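Local coordinates for protein argonaute (Methanocaldococcus jannaschii, PDB 5G5S) that cuts single-stranded DNA targets that pair with a short single-stranded DNA guide, an endonuclease activity that may defend against invading genetic elements, at residues A[312-317]-A[324-329]. Numbering follows the deposited sequence.
Sequences TPLLVK and TKIYST
Leu314 and Ile326 form the hydrogen-bonded pair nearest the open end of an antiparallel beta hairpin, in which strand 314-317 lies between strand 323-326 and the short strand 492-493. Their backbones bond twice, Leu314 N to Ile326 O and Ile326 N to Leu314 O. Further along, Thr324 N gives Val316 O a 2.9 Å bond, whereas Val316 N to Thr324 O is weak at 3.3 Å.

On the tight side, beta-branched Ile326 and Val316 suit the extended backbone, and Leu314 fills the buried face. Ile326 turns CG2 to Leu314 CB at 3.9 Å and CG1 to Val316 CG2. Val316 CG1 lies anti to the carbonyl carbon (chi1 -82°), which leaves CG2 facing Ile326. Leu314 CD1 reaches Thr329 CG2, while Thr329 OG1 bonds Arg678. The Thr329 side chain is about 10 Å from those of Gln481 and Ser671, which interact with guide DNA, placing the hairpin near the guide.

The other face is more exposed, and looser between its two side chains: Leu315 CD2 and Lys325 CG are 4.2 Å apart, although that methyl rests 3.7 Å from Thr324 O. A long, flexible lysine serves here: bent at chi3 and chi4, it runs beside Pro313, and its NZ forms a salt bridge with Asp494. At the open end exposed Tyr327 flanks the compact proline ring, with Pro313 CB over one face, 3.9 Å from the ring centroid and displaced toward the rim, and Pro313 CG 3.6 Å from Tyr327 CE2.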
loop_
_atom_site.group_PDB
_atom_site.type_symbol
_atom_site.label_atom_id
_atom_site.label_comp_id
_atom_site.label_asym_id
_atom_site.label_seq_id
_atom_site.Cartn_x
_atom_site.Cartn_y
_atom_site.Cartn_z
ATOM N N THR A 312 17.867 -5.082 -13.874
ATOM C CA THR A 312 17.233 -5.196 -15.183
ATOM C C THR A 312 17.279 -3.882 -15.964
ATOM O O THR A 312 16.976 -2.833 -15.405
ATOM C CB THR A 312 15.863 -5.879 -15.044
ATOM O OG1 THR A 312 16.077 -7.182 -14.492
ATOM C CG2 THR A 312 15.099 -6.000 -16.368
ATOM N N PRO A 313 17.761 -3.897 -17.223
ATOM C CA PRO A 313 17.811 -2.642 -17.970
ATOM C C PRO A 313 16.429 -2.230 -18.459
ATOM O O PRO A 313 15.488 -3.033 -18.481
ATOM C CB PRO A 313 18.790 -2.925 -19.122
ATOM C CG PRO A 313 19.048 -4.390 -19.100
ATOM C CD PRO A 313 18.195 -5.035 -18.056
ATOM N N LEU A 314 16.315 -0.949 -18.803
ATOM C CA LEU A 314 15.111 -0.336 -19.315
ATOM C C LEU A 314 15.383 0.067 -20.747
ATOM O O LEU A 314 16.538 0.291 -21.124
ATOM C CB LEU A 314 14.722 0.896 -18.463
ATOM C CG LEU A 314 14.473 0.651 -16.965
ATOM C CD1 LEU A 314 14.653 1.924 -16.160
ATOM C CD2 LEU A 314 13.109 0.037 -16.711
ATOM N N LEU A 315 14.324 0.132 -21.555
ATOM C CA LEU A 315 14.430 0.552 -22.943
ATOM C C LEU A 315 13.716 1.879 -23.135
ATOM O O LEU A 315 12.644 2.099 -22.579
ATOM C CB LEU A 315 13.867 -0.509 -23.892
ATOM C CG LEU A 315 14.663 -1.796 -24.041
ATOM C CD1 LEU A 315 13.852 -2.832 -24.784
ATOM C CD2 LEU A 315 15.993 -1.557 -24.774
ATOM N N VAL A 316 14.328 2.756 -23.915
ATOM C CA VAL A 316 13.859 4.094 -24.286
ATOM C C VAL A 316 14.218 4.280 -25.752
ATOM O O VAL A 316 15.016 3.498 -26.278
ATOM C CB VAL A 316 14.516 5.208 -23.423
ATOM C CG1 VAL A 316 13.819 5.351 -22.088
ATOM C CG2 VAL A 316 16.013 4.974 -23.229
ATOM N N LYS A 317 13.678 5.313 -26.410
ATOM C CA LYS A 317 14.072 5.571 -27.793
ATOM C C LYS A 317 15.223 6.582 -27.813
ATOM O O LYS A 317 15.389 7.340 -26.855
ATOM C CB LYS A 317 12.885 6.054 -28.657
ATOM C CG LYS A 317 11.654 5.134 -28.661
ATOM C CD LYS A 317 11.885 3.801 -29.369
ATOM C CE LYS A 317 10.593 3.102 -29.719
ATOM N NZ LYS A 317 9.864 3.798 -30.814
ATOM N N THR A 324 17.200 1.719 -27.016
ATOM C CA THR A 324 18.512 1.782 -26.358
ATOM C C THR A 324 18.425 1.359 -24.895
ATOM O O THR A 324 17.489 1.754 -24.197
ATOM C CB THR A 324 19.101 3.200 -26.417
ATOM O OG1 THR A 324 18.333 4.028 -27.290
ATOM C CG2 THR A 324 20.574 3.202 -26.800
ATOM N N LYS A 325 19.427 0.587 -24.427
ATOM C CA LYS A 325 19.512 0.096 -23.051
ATOM C C LYS A 325 19.952 1.179 -22.073
ATOM O O LYS A 325 20.973 1.840 -22.273
ATOM C CB LYS A 325 20.416 -1.143 -22.943
ATOM C CG LYS A 325 19.641 -2.446 -22.813
ATOM C CD LYS A 325 20.437 -3.636 -23.329
ATOM C CE LYS A 325 21.192 -4.376 -22.248
ATOM N NZ LYS A 325 20.531 -5.659 -21.894
ATOM N N ILE A 326 19.151 1.351 -21.018
ATOM C CA ILE A 326 19.340 2.280 -19.912
ATOM C C ILE A 326 19.194 1.440 -18.640
ATOM O O ILE A 326 18.389 0.511 -18.630
ATOM C CB ILE A 326 18.327 3.465 -20.058
ATOM C CG1 ILE A 326 19.005 4.765 -20.543
ATOM C CG2 ILE A 326 17.373 3.682 -18.865
ATOM C CD1 ILE A 326 20.025 5.436 -19.564
ATOM N N TYR A 327 20.014 1.688 -17.613
ATOM C CA TYR A 327 19.947 0.893 -16.381
ATOM C C TYR A 327 19.260 1.620 -15.240
ATOM O O TYR A 327 18.843 0.989 -14.266
ATOM C CB TYR A 327 21.340 0.371 -15.979
ATOM C CG TYR A 327 21.812 -0.765 -16.859
ATOM C CD1 TYR A 327 22.497 -0.517 -18.047
ATOM C CD2 TYR A 327 21.526 -2.091 -16.534
ATOM C CE1 TYR A 327 22.895 -1.556 -18.883
ATOM C CE2 TYR A 327 21.940 -3.141 -17.352
ATOM C CZ TYR A 327 22.613 -2.868 -18.533
ATOM O OH TYR A 327 23.020 -3.896 -19.351
ATOM N N SER A 328 19.138 2.947 -15.358
ATOM C CA SER A 328 18.490 3.794 -14.358
ATOM C C SER A 328 17.814 4.991 -15.032
ATOM O O SER A 328 18.234 5.392 -16.113
ATOM C CB SER A 328 19.511 4.251 -13.320
ATOM O OG SER A 328 18.901 4.962 -12.256
ATOM N N THR A 329 16.778 5.561 -14.403
ATOM C CA THR A 329 16.082 6.739 -14.951
ATOM C C THR A 329 16.785 8.049 -14.512
ATOM O O THR A 329 16.385 9.142 -14.934
ATOM C CB THR A 329 14.587 6.728 -14.595
ATOM O OG1 THR A 329 14.443 6.738 -13.175
ATOM C CG2 THR A 329 13.825 5.556 -15.220
#